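Uncharacterized protein PA0076 (Pseudomonas aeruginosa PAO1, PDB 2QNU) is a type VI secretion system-associated protein, TagF, of uncharacterised molecular activity that probably takes part in controlling that secretion machinery. Local coordinates at residues Leu57-Ala63 / Ala180-Arg186; Trp111-Val115 / Leu139-Pro143; Tyr52-Trp58 / Arg209-Gly213; Glu70-Val76 / Leu89-Leu95. One frame throughout, in Å; residues are numbered along the deposited sequence.

Interaction 1 of 4, residues Leu57-Ala63 / Ala180-Arg186; sequences LWRFAIA and ASHWWGR. With ACT (acetate ion), chain F.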
# COMPACT_ATOMS: atom_id res chain seq x y z
N LEU B 57 -13.88 5.01 19.35
CA LEU B 57 -14.65 4.41 18.29
C LEU B 57 -13.62 4.20 17.17
O LEU B 57 -12.83 5.15 16.86
CB LEU B 57 -15.78 5.34 17.85
CG LEU B 57 -17.03 5.27 18.76
CD1 LEU B 57 -16.77 5.94 20.13
CD2 LEU B 57 -18.18 5.90 18.05
N TRP B 58 -13.57 2.95 16.66
CA TRP B 58 -12.69 2.59 15.58
C TRP B 58 -13.45 2.37 14.29
O TRP B 58 -14.32 1.55 14.17
CB TRP B 58 -11.89 1.36 15.97
CG TRP B 58 -10.98 1.62 17.10
CD1 TRP B 58 -11.16 1.23 18.38
CD2 TRP B 58 -9.74 2.29 17.05
NE1 TRP B 58 -10.10 1.65 19.16
CE2 TRP B 58 -9.20 2.27 18.36
CE3 TRP B 58 -8.97 2.83 16.01
CZ2 TRP B 58 -7.97 2.84 18.67
CZ3 TRP B 58 -7.79 3.43 16.32
CH2 TRP B 58 -7.30 3.44 17.64
N ARG B 59 -13.09 3.15 13.32
CA ARG B 59 -13.50 2.96 11.93
C ARG B 59 -12.57 1.85 11.37
O ARG B 59 -11.44 1.76 11.77
CB ARG B 59 -13.23 4.23 11.18
CG ARG B 59 -13.90 5.43 11.77
CD ARG B 59 -13.37 6.72 11.23
NE ARG B 59 -13.96 7.87 11.94
CZ ARG B 59 -13.73 9.15 11.65
NH1 ARG B 59 -12.99 9.47 10.59
NH2 ARG B 59 -14.28 10.11 12.35
N PHE B 60 -13.10 1.00 10.50
CA PHE B 60 -12.32 -0.05 9.94
C PHE B 60 -12.66 -0.38 8.49
O PHE B 60 -13.77 -0.17 8.02
CB PHE B 60 -12.45 -1.31 10.80
CG PHE B 60 -13.86 -1.85 10.88
CD1 PHE B 60 -14.36 -2.70 9.89
CD2 PHE B 60 -14.67 -1.55 11.96
CE1 PHE B 60 -15.65 -3.20 9.98
CE2 PHE B 60 -15.95 -2.02 12.06
CZ PHE B 60 -16.46 -2.84 11.10
N ALA B 61 -11.66 -0.96 7.82
CA ALA B 61 -11.83 -1.64 6.56
C ALA B 61 -11.03 -2.94 6.57
O ALA B 61 -9.82 -2.98 6.84
CB ALA B 61 -11.36 -0.77 5.48
N ILE B 62 -11.77 -4.01 6.34
CA ILE B 62 -11.29 -5.38 6.41
C ILE B 62 -11.36 -6.07 5.05
O ILE B 62 -12.39 -6.09 4.40
CB ILE B 62 -12.09 -6.11 7.43
CG1 ILE B 62 -11.84 -5.39 8.81
CG2 ILE B 62 -11.73 -7.62 7.44
CD1 ILE B 62 -12.72 -5.87 9.89
N ALA B 63 -10.24 -6.65 4.65
CA ALA B 63 -10.16 -7.40 3.36
C ALA B 63 -11.12 -8.58 3.26
O ALA B 63 -11.51 -9.17 4.29
CB ALA B 63 -8.73 -7.88 3.12
N ALA B 180 -5.58 -7.67 4.76
CA ALA B 180 -5.29 -6.80 5.94
C ALA B 180 -6.54 -6.23 6.56
O ALA B 180 -7.60 -6.17 5.91
CB ALA B 180 -4.37 -5.63 5.54
N SER B 181 -6.38 -5.75 7.82
CA SER B 181 -7.41 -4.92 8.43
C SER B 181 -6.78 -3.58 8.84
O SER B 181 -5.62 -3.55 9.37
CB SER B 181 -8.04 -5.68 9.59
OG SER B 181 -7.09 -5.94 10.59
N HIS B 182 -7.47 -2.49 8.49
CA HIS B 182 -7.09 -1.14 8.85
C HIS B 182 -8.14 -0.60 9.85
O HIS B 182 -9.34 -0.86 9.73
CB HIS B 182 -7.03 -0.22 7.63
CG HIS B 182 -5.81 -0.42 6.77
ND1 HIS B 182 -5.74 -1.36 5.77
CD2 HIS B 182 -4.59 0.17 6.82
CE1 HIS B 182 -4.53 -1.33 5.23
NE2 HIS B 182 -3.82 -0.39 5.84
N TRP B 183 -7.65 0.17 10.80
CA TRP B 183 -8.44 0.65 11.94
C TRP B 183 -7.95 2.05 12.19
O TRP B 183 -6.72 2.26 12.24
CB TRP B 183 -8.13 -0.20 13.14
CG TRP B 183 -8.29 -1.63 12.91
CD1 TRP B 183 -7.32 -2.50 12.40
CD2 TRP B 183 -9.43 -2.42 13.18
NE1 TRP B 183 -7.83 -3.77 12.34
CE2 TRP B 183 -9.12 -3.76 12.79
CE3 TRP B 183 -10.72 -2.14 13.71
CZ2 TRP B 183 -10.03 -4.79 12.91
CZ3 TRP B 183 -11.62 -3.17 13.81
CH2 TRP B 183 -11.28 -4.49 13.45
N TRP B 184 -8.87 3.03 12.19
CA TRP B 184 -8.46 4.42 12.37
C TRP B 184 -9.57 5.22 13.04
O TRP B 184 -10.69 4.74 13.17
CB TRP B 184 -8.05 5.07 11.07
CG TRP B 184 -9.18 5.35 10.11
CD1 TRP B 184 -9.75 6.54 9.89
CD2 TRP B 184 -9.83 4.42 9.23
NE1 TRP B 184 -10.76 6.43 8.93
CE2 TRP B 184 -10.82 5.12 8.53
CE3 TRP B 184 -9.67 3.04 8.98
CZ2 TRP B 184 -11.62 4.51 7.62
CZ3 TRP B 184 -10.49 2.45 8.06
CH2 TRP B 184 -11.45 3.17 7.40
N GLY B 185 -9.24 6.44 13.45
CA GLY B 185 -10.25 7.33 13.97
C GLY B 185 -9.70 8.46 14.80
O GLY B 185 -8.50 8.76 14.73
N ARG B 186 -10.60 9.11 15.56
CA ARG B 186 -10.27 10.35 16.32
C ARG B 186 -9.50 10.06 17.60
O ARG B 186 -8.85 10.94 18.15
CB ARG B 186 -11.52 11.14 16.69
CG ARG B 186 -12.36 11.53 15.54
CD ARG B 186 -13.63 12.38 15.95
NE ARG B 186 -13.93 13.28 14.85
CZ ARG B 186 -14.99 13.20 14.07
NH1 ARG B 186 -15.98 12.34 14.29
NH2 ARG B 186 -15.10 14.05 13.11
C ACT F . -1.04 1.17 6.33
O ACT F . -1.76 1.26 7.39
OXT ACT F . -1.44 0.44 5.35
CH3 ACT F . 0.23 1.87 6.29
O HOH W 1 -13.29 7.85 16.09
O HOH W 2 -12.71 8.28 7.85
O HOH W 3 -7.77 -3.15 4.95
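Ala180 begins the antiparallel pairing of strands 58-62 and 180-185, with Ala63 N donating to Ala180 O at 3.0 Å. Ser181, opposite Ile62, is small enough to let Ile62 CG1 close on its CB at 3.9 Å, and its OG, bonded also to Gly200 O, accepts the indole N-H of Trp183 and helps to fix that ring's rotation. His182 exchanges two backbone bonds with Ala61, while its imidazole leads away: His182 NE2 donates almost straight (173°) at 2.6 Å to OXT of an acetate, probably from the crystallisation liquor. Trp183 offers one face of its six-membered ring to Phe60, whose CB sits 3.5 Å from Trp183 CE3 in a CH-pi contact; Phe60, with CG between its backbone N and carbonyl carbon (chi1 62°), turns its ring to meet the indole obliquely. On the other face of the sheet Trp184 exchanges two backbone bonds with Arg59, whose CB lies over the centre of the six-membered ring, again CH-pi, and whose guanidinium stands nearly upright to the indole, planes 84° apart. Gly185 has backbone angles that call for glycine. Arg186 NH1 comes within 3.4 Å of Arg59 NH2, but the Glu116 carboxylate takes both arginines and Glu113 also binds Arg186. Rings and aliphatic groups thus pack both faces of the central antiparallel sheet, between strands 71-77 and 194-199, while acids probably offset the paired charges.

Interaction 2 of 4, residues Trp111-Val115 / Leu139-Pro143; sequences WFEQV and LPAPP
Trp111 makes the one hydrogen bond between the helix segment 111-115 and the loop 139-143. Its NE1 donates to Pro140 O at 2.8 Å, somewhat bent (146°), with the oxygen tilted 19° out of the indole plane. The loop from Leu139 to Pro142 is extended in a polyproline II-like conformation, which suits its prolines: it turns a carbonyl toward the indole and lays a pyrrolidine along the ring. CH-pi packing follows: Pro142 CB rests over the five-membered ring, 4.0 Å from its centroid, and Pro142 CD touches Trp111 CE2 at 3.7 Å. With CG anti to the backbone nitrogen (chi1 -172°), Trp111 reaches out beside Pro142, the two side chains pointing the same way. Val115 CG2, one helical turn later, presses on the opposite face of the indole, so helix and loop sandwich the ring. Apolar contact continues where Leu139 CD2 meets that same Val115 CG2 at 3.9 Å. The Gln114 side chain runs past Leu139 in the opposite direction, its OE1 near Leu139 CD1, at the exposed side. Below this layer lies the central sheet: Trp111 and Pro142 both pack on Cys93 of strand 89-95, Val115 packs on Val75 and Val91, and Pro142 also touches Leu104 of helix 101-105.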
# COMPACT_ATOMS: atom_id res chain seq x y z
N TRP B 111 -19.10 9.50 5.54
CA TRP B 111 -19.88 8.28 5.85
C TRP B 111 -19.58 7.79 7.29
O TRP B 111 -20.45 7.49 8.08
CB TRP B 111 -19.55 7.18 4.83
CG TRP B 111 -20.44 5.99 4.96
CD1 TRP B 111 -21.74 5.86 4.51
CD2 TRP B 111 -20.12 4.77 5.63
NE1 TRP B 111 -22.22 4.62 4.85
CE2 TRP B 111 -21.24 3.93 5.52
CE3 TRP B 111 -18.97 4.29 6.29
CZ2 TRP B 111 -21.26 2.66 6.07
CZ3 TRP B 111 -18.98 3.02 6.82
CH2 TRP B 111 -20.12 2.21 6.71
N PHE B 112 -18.29 7.72 7.59
CA PHE B 112 -17.81 7.28 8.90
C PHE B 112 -18.29 8.19 10.11
O PHE B 112 -18.66 7.72 11.21
CB PHE B 112 -16.29 7.17 8.82
CG PHE B 112 -15.82 6.03 7.91
CD1 PHE B 112 -15.86 4.73 8.36
CD2 PHE B 112 -15.37 6.28 6.61
CE1 PHE B 112 -15.48 3.63 7.51
CE2 PHE B 112 -14.99 5.21 5.74
CZ PHE B 112 -15.03 3.90 6.20
N GLU B 113 -18.23 9.49 9.87
CA GLU B 113 -18.74 10.47 10.83
C GLU B 113 -20.25 10.29 11.04
O GLU B 113 -20.72 10.25 12.19
CB GLU B 113 -18.40 11.86 10.33
CG GLU B 113 -16.93 12.14 10.51
CD GLU B 113 -16.45 13.42 9.85
OE1 GLU B 113 -17.22 14.09 9.16
OE2 GLU B 113 -15.27 13.73 9.99
N GLN B 114 -20.99 10.06 9.96
CA GLN B 114 -22.41 9.75 10.07
C GLN B 114 -22.63 8.47 10.83
O GLN B 114 -23.54 8.38 11.62
CB GLN B 114 -23.12 9.57 8.72
CG GLN B 114 -22.95 10.72 7.75
CD GLN B 114 -23.65 10.50 6.37
OE1 GLN B 114 -24.74 9.88 6.30
NE2 GLN B 114 -23.04 11.05 5.29
N VAL B 115 -21.83 7.43 10.57
CA VAL B 115 -22.01 6.19 11.28
C VAL B 115 -21.70 6.41 12.75
O VAL B 115 -22.41 5.90 13.61
CB VAL B 115 -21.14 5.02 10.74
CG1 VAL B 115 -21.19 3.88 11.71
CG2 VAL B 115 -21.64 4.58 9.38
N LEU B 139 -29.29 4.02 5.62
CA LEU B 139 -27.98 4.56 5.41
C LEU B 139 -27.43 4.06 4.06
O LEU B 139 -27.55 2.85 3.76
CB LEU B 139 -27.09 4.14 6.58
CG LEU B 139 -25.90 4.92 7.13
CD1 LEU B 139 -26.17 6.30 7.65
CD2 LEU B 139 -25.33 4.08 8.29
N PRO B 140 -26.79 4.96 3.28
CA PRO B 140 -26.24 4.57 1.98
C PRO B 140 -24.98 3.78 2.17
O PRO B 140 -24.39 3.82 3.24
CB PRO B 140 -25.90 5.92 1.33
CG PRO B 140 -25.53 6.78 2.45
CD PRO B 140 -26.48 6.37 3.57
N ALA B 141 -24.55 3.05 1.13
CA ALA B 141 -23.21 2.47 1.12
C ALA B 141 -22.20 3.64 1.14
O ALA B 141 -22.56 4.78 0.76
CB ALA B 141 -22.98 1.57 -0.13
N PRO B 142 -20.96 3.36 1.59
CA PRO B 142 -19.91 4.34 1.43
C PRO B 142 -19.53 4.58 -0.03
O PRO B 142 -19.68 3.69 -0.86
CB PRO B 142 -18.72 3.74 2.18
CG PRO B 142 -19.05 2.35 2.40
CD PRO B 142 -20.51 2.17 2.33
N PRO B 143 -19.07 5.79 -0.35
CA PRO B 143 -18.39 6.00 -1.61
C PRO B 143 -16.98 5.42 -1.56
O PRO B 143 -16.14 5.87 -0.76
CB PRO B 143 -18.41 7.54 -1.78
CG PRO B 143 -19.28 8.08 -0.64
CD PRO B 143 -19.20 7.05 0.42

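Interaction 3 of 4, residues Tyr52-Trp58 / Arg209-Gly213; sequences YLTSPLW and RFLTG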
# COMPACT_ATOMS: atom_id res chain seq x y z
N TYR B 52 -11.94 0.04 28.59
CA TYR B 52 -13.02 -0.27 27.67
C TYR B 52 -14.01 0.90 27.50
O TYR B 52 -14.34 1.32 26.37
CB TYR B 52 -13.77 -1.50 28.16
CG TYR B 52 -15.01 -1.93 27.32
CD1 TYR B 52 -16.32 -1.74 27.81
CD2 TYR B 52 -14.88 -2.56 26.07
CE1 TYR B 52 -17.46 -2.15 27.09
CE2 TYR B 52 -16.02 -2.97 25.35
CZ TYR B 52 -17.30 -2.77 25.87
OH TYR B 52 -18.39 -3.20 25.19
N LEU B 53 -14.49 1.39 28.63
CA LEU B 53 -15.52 2.47 28.68
C LEU B 53 -15.08 3.75 28.06
O LEU B 53 -15.91 4.47 27.49
CB LEU B 53 -15.85 2.74 30.10
CG LEU B 53 -17.03 2.04 30.72
CD1 LEU B 53 -17.56 0.84 30.06
CD2 LEU B 53 -16.69 1.79 32.17
N THR B 54 -13.79 4.05 28.12
CA THR B 54 -13.32 5.30 27.56
C THR B 54 -12.51 5.16 26.29
O THR B 54 -11.81 6.11 25.92
CB THR B 54 -12.43 6.01 28.56
OG1 THR B 54 -11.34 5.14 28.88
CG2 THR B 54 -13.23 6.37 29.83
N SER B 55 -12.52 3.96 25.69
CA SER B 55 -11.74 3.65 24.53
C SER B 55 -12.43 4.26 23.29
O SER B 55 -13.64 4.54 23.30
CB SER B 55 -11.59 2.14 24.37
OG SER B 55 -12.86 1.52 24.27
N PRO B 56 -11.65 4.47 22.21
CA PRO B 56 -12.18 5.05 20.97
C PRO B 56 -13.22 4.26 20.22
O PRO B 56 -13.44 3.04 20.39
CB PRO B 56 -10.96 5.15 20.06
CG PRO B 56 -9.82 5.20 21.02
CD PRO B 56 -10.21 4.23 22.09
N LEU B 57 -13.88 5.01 19.35
CA LEU B 57 -14.65 4.41 18.29
C LEU B 57 -13.62 4.20 17.17
O LEU B 57 -12.83 5.15 16.86
CB LEU B 57 -15.78 5.34 17.85
CG LEU B 57 -17.03 5.27 18.76
CD1 LEU B 57 -16.77 5.94 20.13
CD2 LEU B 57 -18.18 5.90 18.05
N TRP B 58 -13.57 2.95 16.66
CA TRP B 58 -12.69 2.59 15.58
C TRP B 58 -13.45 2.37 14.29
O TRP B 58 -14.32 1.55 14.17
CB TRP B 58 -11.89 1.36 15.97
CG TRP B 58 -10.98 1.62 17.10
CD1 TRP B 58 -11.16 1.23 18.38
CD2 TRP B 58 -9.74 2.29 17.05
NE1 TRP B 58 -10.10 1.65 19.16
CE2 TRP B 58 -9.20 2.27 18.36
CE3 TRP B 58 -8.97 2.83 16.01
CZ2 TRP B 58 -7.97 2.84 18.67
CZ3 TRP B 58 -7.79 3.43 16.32
CH2 TRP B 58 -7.30 3.44 17.64
N ARG B 209 -4.96 -3.28 22.72
CA ARG B 209 -4.35 -2.07 22.20
C ARG B 209 -5.42 -1.12 21.68
O ARG B 209 -5.23 0.09 21.74
CB ARG B 209 -3.29 -2.38 21.07
CG ARG B 209 -1.96 -2.94 21.67
CD ARG B 209 -1.52 -4.42 21.41
NE ARG B 209 -0.93 -4.55 20.11
CZ ARG B 209 -0.28 -5.59 19.56
NH1 ARG B 209 0.06 -6.72 20.19
NH2 ARG B 209 0.08 -5.44 18.30
N PHE B 210 -6.55 -1.65 21.24
CA PHE B 210 -7.70 -0.79 20.87
C PHE B 210 -8.29 -0.05 22.10
O PHE B 210 -9.08 0.89 21.91
CB PHE B 210 -8.86 -1.61 20.32
CG PHE B 210 -8.61 -2.19 18.96
CD1 PHE B 210 -8.34 -1.38 17.87
CD2 PHE B 210 -8.67 -3.58 18.78
CE1 PHE B 210 -8.14 -1.94 16.59
CE2 PHE B 210 -8.44 -4.16 17.50
CZ PHE B 210 -8.15 -3.33 16.43
N LEU B 211 -7.99 -0.53 23.30
CA LEU B 211 -8.55 0.05 24.56
C LEU B 211 -7.52 0.90 25.25
O LEU B 211 -7.88 1.88 25.85
CB LEU B 211 -9.14 -0.98 25.52
CG LEU B 211 -9.89 -2.20 24.95
CD1 LEU B 211 -10.21 -3.25 26.02
CD2 LEU B 211 -11.12 -1.85 24.20
N THR B 212 -6.23 0.59 25.14
CA THR B 212 -5.26 1.31 25.88
C THR B 212 -4.25 2.03 25.04
O THR B 212 -3.56 2.91 25.57
CB THR B 212 -4.49 0.36 26.82
OG1 THR B 212 -3.61 -0.46 26.05
CG2 THR B 212 -5.45 -0.50 27.57
N GLY B 213 -4.14 1.69 23.76
CA GLY B 213 -3.02 2.18 22.95
C GLY B 213 -1.63 1.76 23.44
O GLY B 213 -0.62 2.27 22.96
O HOH W 4 -9.29 3.69 27.18
O HOH W 5 -12.49 0.88 21.37
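Ser55 and Leu211 bring the two backbones closest, their CA atoms 4.8 Å apart, where the link from helix 48-53 into strand 58-62 of the central antiparallel sheet passes the single-turn helix 209-212. A T-shaped Trp-Phe pair and a bond from the indole N-H to a backbone carbonyl join them. Thr54 leaves the first helix, whereas the short one closes with Gly213 N bonded to Arg209 O, Gly213 taking the positive phi that glycine adopts easily. In the pair, Phe210 directs an edge at the five-membered ring of Trp58, planes 62° apart and centroids 4.9 Å apart. Phe210 CD1 lies over one indole face and CB of Pro56, two residues earlier in the chain, over the other, clamping the ring. Trp58 NE1 donates to Phe210 O at 3.0 Å, the oxygen near the ring plane and the donor on a carbonyl lone pair, which satisfies a buried polar atom. Leu211 supplies apolar filling, its CD2 meeting the edge of the Tyr52 ring and lying 3.8 Å from Ser55 OG. That hydroxyl, folded back between its backbone N and carbonyl carbon (chi1 58°), donates to Tyr52 O at 2.6 Å, and a water donates to both Ser55 OG and Pro56 O.

Interaction 4 of 4, residues Glu70-Val76 / Leu89-Leu95; sequences EAVTGVV and LTVACLL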
# COMPACT_ATOMS: atom_id res chain seq x y z
N GLU B 70 -16.91 -11.40 1.64
CA GLU B 70 -17.01 -10.00 1.29
C GLU B 70 -16.00 -9.17 2.09
O GLU B 70 -15.54 -9.57 3.20
CB GLU B 70 -18.42 -9.46 1.54
CG GLU B 70 -19.44 -9.72 0.44
CD GLU B 70 -20.08 -11.09 0.54
OE1 GLU B 70 -20.47 -11.46 1.68
OE2 GLU B 70 -20.22 -11.80 -0.52
N ALA B 71 -15.66 -8.02 1.53
CA ALA B 71 -14.98 -7.03 2.29
C ALA B 71 -16.00 -6.37 3.26
O ALA B 71 -17.25 -6.41 3.06
CB ALA B 71 -14.34 -6.01 1.40
N VAL B 72 -15.45 -5.74 4.29
CA VAL B 72 -16.29 -5.09 5.26
C VAL B 72 -15.65 -3.79 5.73
O VAL B 72 -14.41 -3.66 5.95
CB VAL B 72 -16.80 -6.12 6.35
CG1 VAL B 72 -15.70 -6.95 6.88
CG2 VAL B 72 -17.62 -5.46 7.49
N THR B 73 -16.53 -2.79 5.83
CA THR B 73 -16.16 -1.49 6.38
C THR B 73 -17.21 -1.03 7.39
O THR B 73 -18.35 -1.48 7.35
CB THR B 73 -15.98 -0.46 5.29
OG1 THR B 73 -15.37 0.71 5.84
CG2 THR B 73 -17.29 -0.10 4.63
N GLY B 74 -16.79 -0.19 8.33
CA GLY B 74 -17.70 0.22 9.37
C GLY B 74 -17.06 0.94 10.53
O GLY B 74 -15.97 1.49 10.40
N VAL B 75 -17.80 0.97 11.62
CA VAL B 75 -17.31 1.56 12.86
C VAL B 75 -17.75 0.68 14.02
O VAL B 75 -18.83 0.15 14.01
CB VAL B 75 -17.79 3.00 13.08
CG1 VAL B 75 -17.10 3.60 14.34
CG2 VAL B 75 -17.53 3.88 11.87
N VAL B 76 -16.87 0.49 15.00
CA VAL B 76 -17.23 -0.30 16.18
C VAL B 76 -16.99 0.57 17.42
O VAL B 76 -16.04 1.34 17.46
CB VAL B 76 -16.44 -1.62 16.34
CG1 VAL B 76 -14.92 -1.41 16.26
CG2 VAL B 76 -16.77 -2.30 17.66
N LEU B 89 -20.77 -2.49 19.94
CA LEU B 89 -21.84 -2.32 18.93
C LEU B 89 -21.14 -1.92 17.64
O LEU B 89 -20.32 -1.00 17.59
CB LEU B 89 -22.78 -1.20 19.34
CG LEU B 89 -23.93 -0.81 18.36
CD1 LEU B 89 -24.89 -1.95 18.20
CD2 LEU B 89 -24.66 0.35 18.96
N THR B 90 -21.49 -2.61 16.58
CA THR B 90 -20.85 -2.37 15.31
C THR B 90 -21.90 -2.04 14.31
O THR B 90 -22.90 -2.70 14.29
CB THR B 90 -20.10 -3.69 14.84
OG1 THR B 90 -19.23 -4.12 15.87
CG2 THR B 90 -19.30 -3.45 13.58
N VAL B 91 -21.65 -1.01 13.51
CA VAL B 91 -22.37 -0.80 12.24
C VAL B 91 -21.39 -1.16 11.09
O VAL B 91 -20.24 -0.67 11.05
CB VAL B 91 -22.82 0.64 12.13
CG1 VAL B 91 -23.41 0.96 10.73
CG2 VAL B 91 -23.82 0.95 13.27
N ALA B 92 -21.85 -2.03 10.20
CA ALA B 92 -21.00 -2.61 9.13
C ALA B 92 -21.70 -2.62 7.78
O ALA B 92 -22.88 -2.94 7.68
CB ALA B 92 -20.62 -4.00 9.48
N CYS B 93 -20.95 -2.23 6.75
CA CYS B 93 -21.39 -2.41 5.38
C CYS B 93 -20.52 -3.47 4.67
O CYS B 93 -19.30 -3.34 4.57
CB CYS B 93 -21.28 -1.09 4.67
SG CYS B 93 -21.79 -1.23 3.03
N LEU B 94 -21.16 -4.50 4.18
CA LEU B 94 -20.49 -5.55 3.43
C LEU B 94 -20.29 -5.14 1.96
O LEU B 94 -21.20 -4.76 1.34
CB LEU B 94 -21.32 -6.80 3.49
CG LEU B 94 -20.78 -7.88 4.42
CD1 LEU B 94 -21.25 -7.65 5.81
CD2 LEU B 94 -21.23 -9.27 3.88
N LEU B 95 -19.09 -5.20 1.44
CA LEU B 95 -18.83 -4.76 0.08
C LEU B 95 -18.43 -5.96 -0.81
O LEU B 95 -18.01 -7.03 -0.29
CB LEU B 95 -17.70 -3.74 0.06
CG LEU B 95 -17.92 -2.45 0.85
CD1 LEU B 95 -16.58 -1.93 1.31
CD2 LEU B 95 -18.69 -1.44 -0.02
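Glu70 brings the only flat side-chain group of this hairpin pairing, a carboxylate whose OE1 lies 3.2 Å from the methyl CD2 of Leu94; neither strand carries an aromatic ring. The chain of Glu70 is bent at chi2 (84°), which curls the carboxylate back beside Leu94 at the end of the strand pair. Between the strands, the hydrogen-bonded pairs Ala71-Leu95, Thr73-Cys93 and Val75-Val91 alternate with non-hydrogen-bonded ones. Leu95 N donates to Ala71 O at 2.7 Å, but the return bond from Ala71 N is weak. Farther along, Cys93 N lies 2.8 Å from Thr73 O, and Val75 and Val91 exchange two more bonds. On one side of the sheet Val72 CG2 packs on Ala92 CB at 3.9 Å. Beside them, Gly74 has only hydrogens to offer, letting its CA come within 3.2 Å of Val91 O. Val76 CG2 touches Thr90 OG1, which is itself bonded to Trp29 NE1. On the other side Thr73 splits its roles: CG2 meets Leu95 CD1 at 3.9 Å, while OG1 bonds to Phe60 O. The beta-branched residues suit extended strands and fill both layers. Strand 58-62 continues the sheet beyond 71-77, strand 4-7 flanks 89-95 through a backbone bond between Thr90 and Tyr7, and helices 101-105 and 110-121 pack over the face bearing Thr73, Val75, Val91 and Leu95.

Interactions 1 and 4 form the core of the antiparallel sheet and meet directly, since strands 58-62 and 71-77 are neighbours within it. Both rely on regular backbone bonding, but interaction 4 is packed mostly with aliphatic and beta-branched side chains and no aromatic ring, whereas interaction 1 adds aromatic rings and arginines. Interaction 2 is partly exposed and lies against the sheet, touching interaction 4 through Phe112 and Val115 and interaction 1 through the Glu113-Arg186 salt bridge. Interaction 3 is buried but lies farther out; it shares Leu57 and Trp58 with interaction 1, brings Phe210 onto Trp183, and meets interaction 4 through the Trp58 backbone. In both 2 and 3 one indole N-H reaches a backbone carbonyl, in place of strand pairing.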